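Local coordinates for malonyl CoA-acyl carrier protein transacylase (Staphylococcus aureus, PDB 3IM9) that transfers the malonyl group from malonyl-CoA to the holo acyl carrier protein, supplying malonyl-ACP for bacterial fatty acid biosynthesis, at residues A[148-151]-A[152-156]; A[177-180]-A[181-185]; A[203-206]-A[207-210]; A[251-254]-A[255-258]. One frame throughout, in Å; residues are numbered along the deposited sequence.

Contact 1: A[148-151]-A[152-156]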
loop_
_atom_site.group_PDB
_atom_site.type_symbol
_atom_site.label_atom_id
_atom_site.label_comp_id
_atom_site.label_asym_id
_atom_site.label_seq_id
_atom_site.Cartn_x
_atom_site.Cartn_y
_atom_site.Cartn_z
ATOM N N VAL A 148 -10.926 11.660 15.421
ATOM C CA VAL A 148 -11.343 11.471 13.996
ATOM C C VAL A 148 -12.516 10.517 13.941
ATOM O O VAL A 148 -13.470 10.734 13.147
ATOM C CB VAL A 148 -10.179 10.956 13.183
ATOM C CG1 VAL A 148 -10.583 10.777 11.657
ATOM C CG2 VAL A 148 -9.013 12.009 13.179
ATOM N N ASP A 149 -12.499 9.440 14.712
ATOM C CA ASP A 149 -13.571 8.466 14.651
ATOM C C ASP A 149 -14.856 9.115 15.196
ATOM O O ASP A 149 -15.941 8.940 14.611
ATOM C CB ASP A 149 -13.160 7.264 15.513
ATOM C CG ASP A 149 -14.070 6.059 15.299
ATOM O OD1 ASP A 149 -14.406 5.692 14.152
ATOM O OD2 ASP A 149 -14.506 5.524 16.327
ATOM N N GLU A 150 -14.736 9.926 16.272
ATOM C CA GLU A 150 -15.934 10.635 16.718
ATOM C C GLU A 150 -16.545 11.523 15.666
ATOM O O GLU A 150 -17.791 11.558 15.473
ATOM C CB GLU A 150 -15.573 11.473 17.962
ATOM C CG GLU A 150 -16.746 12.272 18.443
ATOM C CD GLU A 150 -16.435 12.951 19.772
ATOM O OE1 GLU A 150 -15.688 13.914 19.742
ATOM O OE2 GLU A 150 -16.969 12.438 20.784
ATOM N N ILE A 151 -15.681 12.323 15.029
ATOM C CA ILE A 151 -16.142 13.171 13.960
ATOM C C ILE A 151 -16.846 12.388 12.864
ATOM O O ILE A 151 -17.901 12.783 12.364
ATOM C CB ILE A 151 -15.021 14.040 13.435
ATOM C CG1 ILE A 151 -14.663 15.089 14.478
ATOM C CG2 ILE A 151 -15.475 14.696 12.119
ATOM C CD1 ILE A 151 -13.279 15.757 14.148
ATOM N N CYS A 152 -16.238 11.286 12.472
ATOM C CA CYS A 152 -16.896 10.427 11.470
ATOM C C CYS A 152 -18.287 9.911 11.893
ATOM O O CYS A 152 -19.243 9.953 11.089
ATOM C CB CYS A 152 -16.015 9.265 11.021
ATOM S SG CYS A 152 -14.527 9.678 10.102
ATOM N N LYS A 153 -18.379 9.578 13.180
ATOM C CA LYS A 153 -19.695 9.129 13.695
ATOM C C LYS A 153 -20.710 10.273 13.747
ATOM O O LYS A 153 -21.868 10.066 13.440
ATOM C CB LYS A 153 -19.563 8.443 15.078
ATOM C CG LYS A 153 -18.688 7.208 14.891
ATOM C CD LYS A 153 -19.223 5.874 15.089
ATOM C CE LYS A 153 -18.109 4.946 15.773
ATOM N NZ LYS A 153 -18.074 3.611 15.040
ATOM N N SER A 154 -20.267 11.490 14.018
ATOM C CA SER A 154 -21.135 12.625 13.967
ATOM C C SER A 154 -21.660 12.911 12.581
ATOM O O SER A 154 -22.831 13.333 12.398
ATOM C CB SER A 154 -20.430 13.868 14.553
ATOM O OG SER A 154 -20.058 13.636 15.926
ATOM N N LEU A 155 -20.756 12.866 11.585
ATOM C CA LEU A 155 -21.194 13.284 10.249
ATOM C C LEU A 155 -22.004 12.197 9.534
ATOM O O LEU A 155 -22.815 12.536 8.658
ATOM C CB LEU A 155 -19.956 13.643 9.378
ATOM C CG LEU A 155 -19.419 15.074 9.565
ATOM C CD1 LEU A 155 -19.338 15.603 10.923
ATOM C CD2 LEU A 155 -17.975 15.069 8.877
ATOM N N SER A 156 -21.730 10.927 9.892
ATOM C CA SER A 156 -22.441 9.801 9.265
ATOM C C SER A 156 -23.907 9.894 9.653
ATOM O O SER A 156 -24.222 9.902 10.801
ATOM C CB SER A 156 -21.855 8.469 9.699
ATOM O OG SER A 156 -20.517 8.392 9.150
#

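Contact 2: A[177-180]-A[181-185]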
loop_
_atom_site.group_PDB
_atom_site.type_symbol
_atom_site.label_atom_id
_atom_site.label_comp_id
_atom_site.label_asym_id
_atom_site.label_seq_id
_atom_site.Cartn_x
_atom_site.Cartn_y
_atom_site.Cartn_z
ATOM N N GLY A 177 -15.580 7.792 2.219
ATOM C CA GLY A 177 -17.039 7.506 2.239
ATOM C C GLY A 177 -17.761 8.396 1.254
ATOM O O GLY A 177 -17.209 8.803 0.202
ATOM N N HIS A 178 -19.046 8.681 1.520
ATOM C CA HIS A 178 -19.794 9.525 0.550
ATOM C C HIS A 178 -19.168 10.888 0.390
ATOM O O HIS A 178 -18.800 11.527 1.393
ATOM C CB HIS A 178 -21.234 9.643 1.076
ATOM C CG HIS A 178 -21.998 8.376 0.866
ATOM N ND1 HIS A 178 -22.216 7.483 1.898
ATOM C CD2 HIS A 178 -22.528 7.811 -0.257
ATOM C CE1 HIS A 178 -22.857 6.430 1.428
ATOM N NE2 HIS A 178 -23.071 6.604 0.126
ATOM N N LYS A 179 -19.093 11.376 -0.869
ATOM C CA LYS A 179 -18.377 12.646 -1.113
ATOM C C LYS A 179 -19.039 13.827 -0.392
ATOM O O LYS A 179 -18.327 14.734 0.024
ATOM C CB LYS A 179 -18.218 12.831 -2.640
ATOM C CG LYS A 179 -17.395 14.139 -2.944
ATOM C CD LYS A 179 -17.163 14.242 -4.429
ATOM C CE LYS A 179 -16.165 15.395 -4.714
ATOM N NZ LYS A 179 -16.752 16.747 -4.373
ATOM N N ALA A 180 -20.378 13.815 -0.278
ATOM C CA ALA A 180 -21.014 14.933 0.430
ATOM C C ALA A 180 -20.475 15.084 1.845
ATOM O O ALA A 180 -20.283 16.205 2.325
ATOM C CB ALA A 180 -22.577 14.784 0.535
ATOM N N LEU A 181 -20.225 13.958 2.505
ATOM C CA LEU A 181 -19.706 14.014 3.890
ATOM C C LEU A 181 -18.216 14.292 3.907
ATOM O O LEU A 181 -17.731 15.056 4.783
ATOM C CB LEU A 181 -19.911 12.687 4.663
ATOM C CG LEU A 181 -21.426 12.396 4.876
ATOM C CD1 LEU A 181 -21.570 11.109 5.673
ATOM C CD2 LEU A 181 -22.222 13.575 5.525
ATOM N N ILE A 182 -17.464 13.783 2.927
ATOM C CA ILE A 182 -16.041 14.150 2.827
ATOM C C ILE A 182 -15.906 15.664 2.653
ATOM O O ILE A 182 -15.094 16.316 3.331
ATOM C CB ILE A 182 -15.414 13.434 1.579
ATOM C CG1 ILE A 182 -15.371 11.940 1.826
ATOM C CG2 ILE A 182 -14.042 14.038 1.294
ATOM C CD1 ILE A 182 -14.310 11.490 2.966
ATOM N N ASP A 183 -16.793 16.251 1.824
ATOM C CA ASP A 183 -16.660 17.680 1.540
ATOM C C ASP A 183 -17.100 18.479 2.772
ATOM O O ASP A 183 -16.535 19.560 3.022
ATOM C CB ASP A 183 -17.496 17.995 0.305
ATOM C CG ASP A 183 -16.816 17.536 -0.999
ATOM O OD1 ASP A 183 -15.615 17.172 -0.967
ATOM O OD2 ASP A 183 -17.593 17.525 -1.980
ATOM N N GLU A 184 -18.066 17.982 3.532
ATOM C CA GLU A 184 -18.466 18.699 4.776
ATOM C C GLU A 184 -17.285 18.689 5.734
ATOM O O GLU A 184 -17.038 19.705 6.396
ATOM C CB GLU A 184 -19.679 18.004 5.374
ATOM C CG GLU A 184 -20.208 18.709 6.601
ATOM C CD GLU A 184 -21.505 18.052 7.133
ATOM O OE1 GLU A 184 -21.956 17.039 6.546
ATOM O OE2 GLU A 184 -22.024 18.556 8.164
ATOM N N LEU A 185 -16.579 17.570 5.846
ATOM C CA LEU A 185 -15.381 17.516 6.709
ATOM C C LEU A 185 -14.288 18.471 6.234
ATOM O O LEU A 185 -13.599 19.102 7.046
ATOM C CB LEU A 185 -14.896 16.091 6.801
ATOM C CG LEU A 185 -13.731 15.927 7.743
ATOM C CD1 LEU A 185 -14.050 16.417 9.145
ATOM C CD2 LEU A 185 -13.275 14.431 7.758
#

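Contact 3: A[203-206]-A[207-210]. With ACT (acetate ion), chain C.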
loop_
_atom_site.group_PDB
_atom_site.type_symbol
_atom_site.label_atom_id
_atom_site.label_comp_id
_atom_site.label_asym_id
_atom_site.label_seq_id
_atom_site.Cartn_x
_atom_site.Cartn_y
_atom_site.Cartn_z
ATOM N N SER A 203 -10.749 8.215 -7.073
ATOM C CA SER A 203 -11.984 8.019 -7.835
ATOM C C SER A 203 -13.138 7.445 -7.046
ATOM O O SER A 203 -14.341 7.473 -7.479
ATOM C CB SER A 203 -11.688 7.299 -9.144
ATOM O OG SER A 203 -11.033 6.098 -8.959
ATOM N N GLY A 204 -12.862 7.032 -5.812
ATOM C CA GLY A 204 -13.992 6.507 -5.087
ATOM C C GLY A 204 -13.685 6.442 -3.581
ATOM O O GLY A 204 -12.632 6.914 -3.138
ATOM N N PRO A 205 -14.557 5.786 -2.803
ATOM C CA PRO A 205 -14.532 5.775 -1.362
ATOM C C PRO A 205 -13.743 4.521 -0.951
ATOM O O PRO A 205 -14.218 3.625 -0.284
ATOM C CB PRO A 205 -16.044 5.731 -0.989
ATOM C CG PRO A 205 -16.594 4.802 -2.104
ATOM C CD PRO A 205 -15.835 5.211 -3.341
ATOM N N PHE A 206 -12.448 4.546 -1.279
ATOM C CA PHE A 206 -11.613 3.343 -1.059
ATOM C C PHE A 206 -11.418 3.040 0.419
ATOM O O PHE A 206 -11.395 3.946 1.291
ATOM C CB PHE A 206 -10.251 3.454 -1.777
ATOM C CG PHE A 206 -10.376 3.794 -3.265
ATOM C CD1 PHE A 206 -11.449 3.291 -4.031
ATOM C CD2 PHE A 206 -9.421 4.626 -3.846
ATOM C CE1 PHE A 206 -11.578 3.647 -5.429
ATOM C CE2 PHE A 206 -9.510 4.920 -5.228
ATOM C CZ PHE A 206 -10.610 4.447 -5.974
ATOM N N HIS A 207 -11.293 1.758 0.722
ATOM C CA HIS A 207 -11.096 1.270 2.109
ATOM C C HIS A 207 -12.216 1.724 3.052
ATOM O O HIS A 207 -12.026 1.838 4.258
ATOM C CB HIS A 207 -9.690 1.653 2.672
ATOM C CG HIS A 207 -8.630 0.947 1.941
ATOM N ND1 HIS A 207 -8.479 -0.440 2.035
ATOM C CD2 HIS A 207 -7.756 1.385 1.020
ATOM C CE1 HIS A 207 -7.443 -0.782 1.258
ATOM N NE2 HIS A 207 -7.018 0.294 0.618
ATOM N N SER A 208 -13.395 1.920 2.489
ATOM C CA SER A 208 -14.637 2.104 3.304
ATOM C C SER A 208 -15.562 0.923 2.986
ATOM O O SER A 208 -15.422 0.168 1.965
ATOM C CB SER A 208 -15.305 3.431 2.932
ATOM O OG SER A 208 -16.118 3.257 1.733
ATOM N N SER A 209 -16.537 0.731 3.860
ATOM C CA SER A 209 -17.549 -0.352 3.697
ATOM C C SER A 209 -18.329 -0.248 2.352
ATOM O O SER A 209 -18.835 -1.277 1.838
ATOM C CB SER A 209 -18.496 -0.321 4.921
ATOM O OG SER A 209 -19.168 0.932 4.946
ATOM N N LEU A 210 -18.336 0.953 1.718
ATOM C CA LEU A 210 -18.949 1.063 0.405
ATOM C C LEU A 210 -18.270 0.188 -0.664
ATOM O O LEU A 210 -18.935 -0.196 -1.617
ATOM C CB LEU A 210 -18.965 2.518 -0.074
ATOM C CG LEU A 210 -19.781 3.524 0.848
ATOM C CD1 LEU A 210 -19.576 4.910 0.371
ATOM C CD2 LEU A 210 -21.259 3.078 0.713
HETATM C C ACT C . -7.511 6.963 -8.321
HETATM O O ACT C . -7.522 6.806 -9.535
HETATM O OXT ACT C . -8.620 6.684 -7.782
HETATM C CH3 ACT C . -6.328 7.422 -7.548
#

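Contact 4: A[251-254]-A[255-258]. With CA (calcium ion), chain B.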
loop_
_atom_site.group_PDB
_atom_site.type_symbol
_atom_site.label_atom_id
_atom_site.label_comp_id
_atom_site.label_asym_id
_atom_site.label_seq_id
_atom_site.Cartn_x
_atom_site.Cartn_y
_atom_site.Cartn_z
ATOM N N SER A 251 -8.226 -14.572 1.600
ATOM C CA SER A 251 -9.489 -14.050 2.117
ATOM C C SER A 251 -9.291 -12.617 2.636
ATOM O O SER A 251 -10.128 -11.721 2.425
ATOM C CB SER A 251 -9.882 -14.917 3.345
ATOM O OG SER A 251 -11.050 -14.375 3.900
ATOM N N ASN A 252 -8.140 -12.364 3.235
ATOM C CA ASN A 252 -7.831 -11.017 3.757
ATOM C C ASN A 252 -7.539 -10.013 2.643
ATOM O O ASN A 252 -7.706 -8.809 2.911
ATOM C CB ASN A 252 -6.652 -11.123 4.713
ATOM C CG ASN A 252 -7.109 -11.608 6.095
ATOM O OD1 ASN A 252 -8.306 -11.529 6.426
ATOM N ND2 ASN A 252 -6.186 -12.062 6.877
ATOM N N MET A 253 -7.190 -10.479 1.452
ATOM C CA MET A 253 -7.060 -9.515 0.374
ATOM C C MET A 253 -8.417 -9.066 -0.105
ATOM O O MET A 253 -8.518 -7.893 -0.631
ATOM C CB MET A 253 -6.323 -10.175 -0.839
ATOM C CG MET A 253 -4.794 -10.562 -0.487
ATOM S SD MET A 253 -3.919 -9.495 0.628
ATOM C CE MET A 253 -3.831 -7.907 -0.335
ATOM N N VAL A 254 -9.432 -9.955 -0.088
ATOM C CA VAL A 254 -10.730 -9.471 -0.445
ATOM C C VAL A 254 -11.264 -8.493 0.682
ATOM O O VAL A 254 -11.769 -7.378 0.355
ATOM C CB VAL A 254 -11.741 -10.670 -0.597
ATOM C CG1 VAL A 254 -13.073 -10.095 -1.026
ATOM C CG2 VAL A 254 -11.164 -11.586 -1.675
ATOM N N LYS A 255 -11.069 -8.869 1.948
ATOM C CA LYS A 255 -11.550 -7.964 3.067
ATOM C C LYS A 255 -10.825 -6.624 3.043
ATOM O O LYS A 255 -11.395 -5.615 3.402
ATOM C CB LYS A 255 -11.301 -8.593 4.424
ATOM C CG LYS A 255 -12.082 -9.894 4.557
ATOM C CD LYS A 255 -11.870 -10.482 5.954
ATOM C CE LYS A 255 -12.823 -11.736 6.062
ATOM N NZ LYS A 255 -12.683 -12.401 7.421
ATOM N N GLN A 256 -9.580 -6.644 2.553
ATOM C CA GLN A 256 -8.740 -5.435 2.533
ATOM C C GLN A 256 -9.459 -4.313 1.741
ATOM O O GLN A 256 -9.340 -3.123 2.099
ATOM C CB GLN A 256 -7.409 -5.749 1.857
ATOM C CG GLN A 256 -6.354 -4.627 2.070
ATOM C CD GLN A 256 -5.405 -4.517 0.874
ATOM O OE1 GLN A 256 -5.820 -4.585 -0.281
ATOM N NE2 GLN A 256 -4.142 -4.353 1.155
ATOM N N LEU A 257 -10.223 -4.686 0.740
ATOM C CA LEU A 257 -10.901 -3.698 -0.141
ATOM C C LEU A 257 -11.791 -2.781 0.661
ATOM O O LEU A 257 -11.899 -1.595 0.243
ATOM C CB LEU A 257 -11.717 -4.381 -1.244
ATOM C CG LEU A 257 -10.878 -5.288 -2.206
ATOM C CD1 LEU A 257 -11.841 -6.065 -3.068
ATOM C CD2 LEU A 257 -9.959 -4.392 -3.098
ATOM N N TYR A 258 -12.474 -3.333 1.643
ATOM C CA TYR A 258 -13.531 -2.556 2.279
ATOM C C TYR A 258 -13.264 -2.313 3.727
ATOM O O TYR A 258 -14.191 -1.966 4.525
ATOM C CB TYR A 258 -14.922 -3.190 2.048
ATOM C CG TYR A 258 -15.018 -4.652 2.452
ATOM C CD1 TYR A 258 -14.854 -5.646 1.455
ATOM C CD2 TYR A 258 -15.256 -5.005 3.754
ATOM C CE1 TYR A 258 -14.964 -6.973 1.817
ATOM C CE2 TYR A 258 -15.346 -6.334 4.118
ATOM C CZ TYR A 258 -15.192 -7.279 3.143
ATOM O OH TYR A 258 -15.333 -8.624 3.632
HETATM CA CA CA B . -7.058 -6.128 -1.977
HETATM O O HOH W 1 -9.865 -13.895 6.317
#

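Contact 1: A[148-151]-A[152-156]
Cys152 N bonds to Val148 O at 2.9 Å, the first of four successive i to i+4 backbone bonds that carry the last turns of helix 145-155 down to Leu155 N on Ile151 O. The side chains sort by face. On the buried face Val148 and Cys152 are one turn apart, with Val148 CG1 4.4 Å from Cys152 SG; a branched valine and a small thiol suit a helix lying close on a sheet. Ile151 and Leu155 run side by side in the same direction, and Ile151 CG2 meets Leu155 CD2 at 4.1 Å. The isoleucine's CG2 stands anti to its own nitrogen, which turns that methyl down the helix toward the leucine. On the outer face Lys153 bends at chi2 (-115°) and again at the two torsions beyond, laying its CE 3.7 Å from Asp149 OD2, yet its NZ remains 4.2 Å from that oxygen, a loose attraction of opposite charges short of a salt bridge. Ser156, the first residue to leave helical angles, closes the end: its OG gives a 2.8 Å bond to Cys152 O, from the opposite face of that carbonyl to Ser156 N, and Ile162 N bonds to the same hydroxyl. Val148 packs on Ile173 and Val175 of strand 172-176, and Cys152 on Val175 and on Ile162 and Pro164 of strand 162-169, while Ile151 and Leu155 reach across to Leu185 of helix 179-188.

Contact 2: A[177-180]-A[181-185]
The first turn of helix 179-188 begins here, just after strand 172-176 ends and the chain turns a corner at Gly177, with His178 in the N-cap position. His178 O starts the helical bonding: Ile182 N meets it at 3.0 Å, and Leu181 N adds a weak, bent bond. The histidine ring leads away from the turn, and its ND1 is bonded to Ile161 N. Lys179 and Asp183, one turn apart on the outer face, form a salt bridge in which Lys179 NZ lies 2.7 Å from Asp183 OD2, on the syn lone pair of that oxygen. The lysine is extended as far as CE and bends only at chi4 (-67°), which swings the ammonium over to the carboxylate; its CG also passes 3.5 Å from Asp183 OD2. Beneath, Ile182 CG1 rests 3.5 Å from His178 O, and CD1 reaches 4.0 Å from Gly177 N, lying against the inside of the corner. Gly177 has phi 157° and psi -153°, where a side chain would press on the preceding carbonyl, and so glycine suits the bend. Ile182 packs on Ser136 and Ala138 of strand 135-141 and, like Leu181, on Ile162 of strand 162-169; Leu185 continues this apolar face onto Val140, with helix 145-155 beside it.

Contact 3: A[203-206]-A[207-210]
His207, probably the catalytic histidine, has the positive phi of 57° that a non-glycine residue seldom adopts, and it does so inside a type II beta turn running from Pro205 to Ser208. The turn's own backbone bond is weak, with Ser208 N 3.4 Å from Pro205 O. A second link reinforces it: Ser208 OG donates to the same Pro205 O at 2.8 Å. That hydroxyl sits between the serine's backbone N and carbonyl carbon (chi1 83°), and there it also accepts from Leu210 N, an ST turn that leads into the 3-10 segment. Serine suits the place because one small OG serves both turns. Pro205, itself the centre of an inverse gamma turn, is crossed at about a right angle by Leu210, whose CB comes 3.9 Å from Pro205 CG. The turn presents the imidazole to the probable nucleophile: His207 NE2 is hydrogen-bonded to Ser97 OG, and ND1 to Ser259 O, consistent with a Ser-His catalytic pair. Phe206 sends its ring off to another side, with Gly204 O 3.8 Å above its centre. At the ring's edge lies an acetate, probably from the crystallisation liquor, whose OXT takes bonds from both Ser203 N and Ser203 OG, each 2.7 Å long.

Contact 4: A[251-254]-A[255-258]
Gln256 OE1 is gripped by a bound calcium ion 2.6 Å away and by a hydrogen bond from Arg122 NH2. Met253 O, one turn back, coordinates the same ion at 2.7 Å, and Tyr101 OH is a further ligand. The glutamine reaches the metal because its CG is anti to the backbone N (chi1 -167°) and the chain then bends at chi2. Its amide is held at the other end as well, since Gln256 NE2 bonds to Ser97 O; an amide suits this place by offering an acceptor to the metal and a donor to a carbonyl. Met253 lies alongside, pointing the same way, with its CE 3.9 Å from Gln256 NE2, a flexible apolar flank for the amide. On the outer face Lys255 stretches back over the preceding turn, its CD 3.7 Å from Asn252 OD1; the asparagine's ND2 is hydrogen-bonded to Gln236 OE1. A water joins the three polar ends there, giving a 2.8 Å bond to Asn252 OD1, pairing with Ser251 OG and accepting a weak bond from Lys255 NZ. The backbone tightens near Val254, whose O takes Leu257 N, three residues on, at 3.1 Å. The Tyr258 ring comes back toward Val254, its CE1 3.5 Å from Val254 O, and Lys255 O lies 3.8 Å above its centre. Val254 and Leu257 face helix 215-222. With one amide tied to calcium, Arg122 and the backbone of Ser97, the chemistry is consistent with residues 253-256 helping to hold that amide in place beside Ser97 and His207, and nearby Arg122 and the cation would probably polarise the amide carbonyl.

How the contacts relate
From the N terminus the four contacts follow in series; each is local, along a helix or round a tight turn, and none nests in or crosses another. Contacts 1 and 2 lie on successive helices, their centres 11 Å apart, and touch where Leu155 and Ser156 meet Leu181, so helices 145-155 and 179-188 pack on the five-stranded mixed sheet. Contact 2 hands on to contact 3 at the corner, Gly177 and His178 resting on Pro205 and Leu210. Contact 3 then meets contact 4, where His207 ND1 makes a weak hydrogen bond to Gln256 O and Ser208 adjoins Tyr258. The touches thus run from the outlying helices to the probable active site and the calcium ion beside it.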